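Local coordinates for protein F1 (Vaccinia virus ankara, PDB 4D2M), which binds the BH3 segment of Bim through a Bcl-2-like fold and so probably blocks apoptosis of the infected cell, at residues K133-R138 / V175-D180; A140-I145 / H167-D172. The protein carries 1 engineered substitution. All coordinates share one frame; numbering follows the deposited sequence.

Overall arrangement
Both interactions pack helix 135-150, interaction 1 by its N-terminal end against helix 172-180 and interaction 2, between one and three turns further on, against the end of helix 155-169. In sequence, both segments of interaction 2 fall between those of interaction 1, and the centres of the two contacts lie about 10 Å apart. Asp171, in the linker between helices 155-169 and 172-180, joins them: its OD2 forms a 2.7 Å salt bridge with Arg138 NH2, while Lys133 NZ makes a weaker ion pair with the same oxygen. The bound Bim peptide touches Leu135 and Val137 near interaction 1 and Ala140, Thr141 and Phe144 near interaction 2, so this helix lines its groove.

Interaction 1: K133-R138 / V175-D180; sequences KGLGVR and VDYITD
At the start of helix 135-150, which lines the BH3-binding groove of this Bcl-2-like fold, Leu135 and the preceding turn at Lys133 and Gly134 meet Tyr177 of the C-terminal helix 172-180. Leu135 CB sits almost exactly over the centre of the Tyr177 ring, 3.9 Å from the centroid, a CH-pi contact. Its CG is turned anti to the backbone N (chi1 175°), which carries the branch back along the phenol towards its root, and CD1 comes within 3.7 Å of Tyr177 CB. The two side chains thus run past each other in opposite directions, Leu135 towards helix 172-180 and Tyr177 towards the turn. At the far end of the ring, Lys133 O lies in the ring plane at its edge, 3.0 Å from Tyr177 OH. Water 1 lies 2.9 Å from the same Tyr177 OH and also accepts a bond from Leu135 N, so that it links the phenol to the beginning of the helix. With a single proton, the hydroxyl can donate to only one of the carbonyl and the water at a time. Beyond the aromatic contact, Leu135 also packs on Phe174 and on an aromatic side chain of the Bim peptide, and Gly136 N is hydrogen-bonded to a polar side chain of that peptide; the tyrosine contact therefore borders a helix end engaged by the ligand. Arg138 reaches back to the turn: its NH1 donates to Gly134 O at 2.8 Å through a bent bond, 134° at the hydrogen, with the nitrogen 21° out of the carbonyl plane; the same NH1 also bonds Asn132 O.

Interaction 2: A140-I145 / H167-D172; sequences ATISFI and HTICDD
Ile169, the last helical residue before the chain turns towards helix 172-180, packs into Thr141 and Ile142 on the central helix 135-150. This is the tight part: Ile169 CD1 lies 3.7 Å from Thr141 CG2 and 3.8 Å from Ile142 CG1, its end touching both neighbours at once. The other branch, Ile169 CG2, meets Ile142 CG1 at 3.8 Å, the two isoleucines lying at a slant to each other. Thr141 can offer its methyl because CG2 is anti to its backbone N, while OG1 (chi1 -56°) lies beside that N and bonds Val137 O, one turn back. The contact is purely apolar, with no hydrogen bond across it. Its looser side follows Ile169: Cys170, the centre of an inverse gamma turn, leads the chain away from helix 135-150 and is met by Arg55 of a neighbouring subunit; beyond it Asp171 OD1 caps Phe174 N, and Asp172 is exposed to solvent. Around the contact, Val125 of helix 118-131 packs on Thr141 and Cys93 of helix 80-99 on Ile142, and Tyr65 of a neighbouring subunit adds to the cover of Ile142, so the contact lies in a helical core shared with another chain.

Interaction 1: K133-R138 / V175-D180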
loop_
_atom_site.group_PDB
_atom_site.type_symbol
_atom_site.label_atom_id
_atom_site.label_comp_id
_atom_site.label_asym_id
_atom_site.label_seq_id
_atom_site.Cartn_x
_atom_site.Cartn_y
_atom_site.Cartn_z
ATOM N N LYS A 133 16.543 -26.727 5.186
ATOM C CA LYS A 133 17.634 -25.760 5.294
ATOM C C LYS A 133 18.619 -25.847 4.126
ATOM O O LYS A 133 19.758 -25.396 4.232
ATOM C CB LYS A 133 18.374 -25.958 6.622
ATOM C CG LYS A 133 17.542 -25.608 7.849
ATOM C CD LYS A 133 17.330 -24.104 7.964
ATOM C CE LYS A 133 16.260 -23.760 8.984
ATOM N NZ LYS A 133 15.807 -22.346 8.849
ATOM N N GLY A 134 18.173 -26.418 3.013
ATOM C CA GLY A 134 18.989 -26.476 1.813
ATOM C C GLY A 134 18.962 -25.157 1.065
ATOM O O GLY A 134 18.059 -24.343 1.259
ATOM N N LEU A 135 19.955 -24.942 0.208
ATOM C CA LEU A 135 20.033 -23.719 -0.582
ATOM C C LEU A 135 18.976 -23.705 -1.678
ATOM O O LEU A 135 18.425 -22.655 -2.007
ATOM C CB LEU A 135 21.425 -23.567 -1.202
ATOM C CG LEU A 135 21.617 -22.391 -2.165
ATOM C CD1 LEU A 135 21.517 -21.064 -1.426
ATOM C CD2 LEU A 135 22.943 -22.505 -2.897
ATOM N N GLY A 136 18.702 -24.883 -2.233
ATOM C CA GLY A 136 17.820 -25.019 -3.379
ATOM C C GLY A 136 16.429 -24.435 -3.209
ATOM O O GLY A 136 15.944 -23.725 -4.090
ATOM N N VAL A 137 15.778 -24.736 -2.090
ATOM C CA VAL A 137 14.398 -24.302 -1.892
ATOM C C VAL A 137 14.323 -22.778 -1.801
ATOM O O VAL A 137 13.317 -22.171 -2.172
ATOM C CB VAL A 137 13.771 -24.950 -0.627
ATOM C CG1 VAL A 137 14.431 -24.446 0.660
ATOM C CG2 VAL A 137 12.267 -24.707 -0.594
ATOM N N ARG A 138 15.404 -22.165 -1.334
ATOM C CA ARG A 138 15.467 -20.717 -1.201
ATOM C C ARG A 138 15.667 -20.056 -2.560
ATOM O O ARG A 138 15.028 -19.048 -2.864
ATOM C CB ARG A 138 16.584 -20.327 -0.234
ATOM C CG ARG A 138 16.201 -20.565 1.215
ATOM C CD ARG A 138 17.380 -20.948 2.092
ATOM N NE ARG A 138 16.956 -21.093 3.485
ATOM C CZ ARG A 138 16.492 -22.219 4.020
ATOM N NH1 ARG A 138 16.400 -23.325 3.291
ATOM N NH2 ARG A 138 16.121 -22.243 5.294
ATOM N N VAL A 175 21.329 -16.449 4.358
ATOM C CA VAL A 175 22.402 -15.476 4.507
ATOM C C VAL A 175 23.747 -16.185 4.616
ATOM O O VAL A 175 24.718 -15.790 3.972
ATOM C CB VAL A 175 22.174 -14.586 5.745
ATOM C CG1 VAL A 175 23.375 -13.673 6.011
ATOM C CG2 VAL A 175 20.923 -13.764 5.554
ATOM N N ASP A 176 23.792 -17.240 5.422
ATOM C CA ASP A 176 25.018 -18.005 5.598
ATOM C C ASP A 176 25.493 -18.575 4.267
ATOM O O ASP A 176 26.691 -18.607 3.995
ATOM C CB ASP A 176 24.814 -19.129 6.617
ATOM C CG ASP A 176 24.564 -18.606 8.019
ATOM O OD1 ASP A 176 24.920 -17.441 8.294
ATOM O OD2 ASP A 176 24.016 -19.362 8.849
ATOM N N TYR A 177 24.555 -19.012 3.433
ATOM C CA TYR A 177 24.903 -19.566 2.130
ATOM C C TYR A 177 25.519 -18.507 1.218
ATOM O O TYR A 177 26.577 -18.724 0.633
ATOM C CB TYR A 177 23.674 -20.177 1.452
ATOM C CG TYR A 177 23.371 -21.596 1.872
ATOM C CD1 TYR A 177 24.258 -22.627 1.593
ATOM C CD2 TYR A 177 22.191 -21.909 2.533
ATOM C CE1 TYR A 177 23.986 -23.927 1.972
ATOM C CE2 TYR A 177 21.910 -23.208 2.914
ATOM C CZ TYR A 177 22.810 -24.212 2.630
ATOM O OH TYR A 177 22.529 -25.504 3.008
ATOM N N ILE A 178 24.850 -17.363 1.102
ATOM C CA ILE A 178 25.296 -16.304 0.203
ATOM C C ILE A 178 26.644 -15.741 0.648
ATOM O O ILE A 178 27.502 -15.440 -0.184
ATOM C CB ILE A 178 24.259 -15.155 0.124
ATOM C CG1 ILE A 178 22.902 -15.684 -0.352
ATOM C CG2 ILE A 178 24.742 -14.035 -0.800
ATOM C CD1 ILE A 178 22.917 -16.291 -1.743
ATOM N N THR A 179 26.831 -15.603 1.957
ATOM C CA THR A 179 28.071 -15.042 2.487
ATOM C C THR A 179 29.253 -15.997 2.312
ATOM O O THR A 179 30.395 -15.555 2.199
ATOM C CB THR A 179 27.941 -14.686 3.979
ATOM O OG1 THR A 179 27.455 -15.820 4.707
ATOM C CG2 THR A 179 26.990 -13.512 4.169
ATOM N N ASP A 180 28.982 -17.300 2.295
ATOM C CA ASP A 180 30.034 -18.291 2.083
ATOM C C ASP A 180 30.624 -18.155 0.686
ATOM O O ASP A 180 31.834 -18.294 0.494
ATOM C CB ASP A 180 29.499 -19.712 2.280
ATOM C CG ASP A 180 29.193 -20.030 3.730
ATOM O OD1 ASP A 180 29.726 -19.340 4.625
ATOM O OD2 ASP A 180 28.417 -20.978 3.977
HETATM O O HOH W 1 22.043 -26.968 0.527
#

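Interaction 2: A140-I145 / H167-D172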
loop_
_atom_site.group_PDB
_atom_site.type_symbol
_atom_site.label_atom_id
_atom_site.label_comp_id
_atom_site.label_asym_id
_atom_site.label_seq_id
_atom_site.Cartn_x
_atom_site.Cartn_y
_atom_site.Cartn_z
ATOM N N ALA A 140 14.839 -21.474 -5.403
ATOM C CA ALA A 140 13.648 -21.789 -6.182
ATOM C C ALA A 140 12.511 -20.826 -5.852
ATOM O O ALA A 140 11.742 -20.434 -6.732
ATOM C CB ALA A 140 13.219 -23.222 -5.931
ATOM N N THR A 141 12.406 -20.445 -4.585
ATOM C CA THR A 141 11.345 -19.538 -4.160
ATOM C C THR A 141 11.557 -18.155 -4.764
ATOM O O THR A 141 10.614 -17.523 -5.232
ATOM C CB THR A 141 11.276 -19.416 -2.628
ATOM O OG1 THR A 141 11.116 -20.716 -2.048
ATOM C CG2 THR A 141 10.101 -18.538 -2.220
ATOM N N ILE A 142 12.799 -17.685 -4.744
ATOM C CA ILE A 142 13.138 -16.416 -5.368
ATOM C C ILE A 142 12.754 -16.442 -6.845
ATOM O O ILE A 142 12.118 -15.514 -7.344
ATOM C CB ILE A 142 14.640 -16.100 -5.224
ATOM C CG1 ILE A 142 15.000 -15.931 -3.746
ATOM C CG2 ILE A 142 15.003 -14.830 -5.989
ATOM C CD1 ILE A 142 16.493 -15.943 -3.463
ATOM N N SER A 143 13.136 -17.512 -7.533
ATOM C CA SER A 143 12.836 -17.653 -8.954
ATOM C C SER A 143 11.331 -17.646 -9.201
ATOM O O SER A 143 10.855 -17.025 -10.149
ATOM C CB SER A 143 13.455 -18.938 -9.511
ATOM O OG SER A 143 14.867 -18.827 -9.601
ATOM N N PHE A 144 10.581 -18.333 -8.348
ATOM C CA PHE A 144 9.132 -18.368 -8.494
ATOM C C PHE A 144 8.525 -16.989 -8.242
ATOM O O PHE A 144 7.686 -16.528 -9.015
ATOM C CB PHE A 144 8.510 -19.395 -7.549
ATOM C CG PHE A 144 7.010 -19.415 -7.593
ATOM C CD1 PHE A 144 6.345 -19.917 -8.698
ATOM C CD2 PHE A 144 6.266 -18.921 -6.536
ATOM C CE1 PHE A 144 4.967 -19.931 -8.747
ATOM C CE2 PHE A 144 4.887 -18.933 -6.578
ATOM C CZ PHE A 144 4.237 -19.438 -7.683
ATOM N N ILE A 145 8.955 -16.331 -7.168
ATOM C CA ILE A 145 8.456 -14.999 -6.837
ATOM C C ILE A 145 8.822 -14.008 -7.938
ATOM O O ILE A 145 8.043 -13.109 -8.256
ATOM C CB ILE A 145 9.018 -14.492 -5.485
ATOM C CG1 ILE A 145 8.489 -15.347 -4.328
ATOM C CG2 ILE A 145 8.662 -13.021 -5.251
ATOM C CD1 ILE A 145 6.985 -15.311 -4.149
ATOM N N HIS A 167 12.074 -10.770 3.023
ATOM C CA HIS A 167 12.274 -10.986 4.453
ATOM C C HIS A 167 12.199 -12.471 4.777
ATOM O O HIS A 167 13.085 -13.021 5.428
ATOM C CB HIS A 167 11.227 -10.230 5.277
ATOM C CG HIS A 167 11.545 -8.782 5.480
ATOM N ND1 HIS A 167 12.283 -8.326 6.550
ATOM C CD2 HIS A 167 11.215 -7.686 4.756
ATOM C CE1 HIS A 167 12.399 -7.012 6.475
ATOM N NE2 HIS A 167 11.761 -6.599 5.395
ATOM N N THR A 168 11.132 -13.111 4.307
ATOM C CA THR A 168 10.878 -14.516 4.595
ATOM C C THR A 168 11.954 -15.438 4.021
ATOM O O THR A 168 12.336 -16.417 4.659
ATOM C CB THR A 168 9.510 -14.955 4.040
ATOM O OG1 THR A 168 8.498 -14.041 4.482
ATOM C CG2 THR A 168 9.161 -16.365 4.507
ATOM N N ILE A 169 12.433 -15.131 2.819
ATOM C CA ILE A 169 13.420 -15.978 2.153
ATOM C C ILE A 169 14.808 -15.802 2.761
ATOM O O ILE A 169 15.562 -16.764 2.894
ATOM C CB ILE A 169 13.486 -15.681 0.640
ATOM C CG1 ILE A 169 12.176 -16.089 -0.035
ATOM C CG2 ILE A 169 14.640 -16.439 -0.023
ATOM C CD1 ILE A 169 11.980 -15.488 -1.408
ATOM N N CYS A 170 15.148 -14.572 3.127
ATOM C CA CYS A 170 16.477 -14.287 3.654
ATOM C C CYS A 170 16.565 -14.590 5.144
ATOM O O CYS A 170 16.751 -13.688 5.959
ATOM C CB CYS A 170 16.852 -12.830 3.395
ATOM S SG CYS A 170 17.011 -12.434 1.647
ATOM N N ASP A 171 16.423 -15.865 5.493
ATOM C CA ASP A 171 16.623 -16.295 6.870
ATOM C C ASP A 171 18.117 -16.468 7.106
ATOM O O ASP A 171 18.911 -16.353 6.172
ATOM C CB ASP A 171 15.860 -17.592 7.159
ATOM C CG ASP A 171 16.299 -18.747 6.275
ATOM O OD1 ASP A 171 17.064 -18.520 5.313
ATOM O OD2 ASP A 171 15.862 -19.888 6.537
ATOM N N ASP A 172 18.496 -16.732 8.352
ATOM C CA ASP A 172 19.904 -16.854 8.717
ATOM C C ASP A 172 20.606 -17.896 7.855
ATOM O O ASP A 172 21.759 -17.721 7.463
ATOM C CB ASP A 172 20.041 -17.220 10.196
ATOM C CG ASP A 172 19.413 -16.186 11.111
ATOM O OD1 ASP A 172 19.490 -14.982 10.791
ATOM O OD2 ASP A 172 18.839 -16.581 12.148
#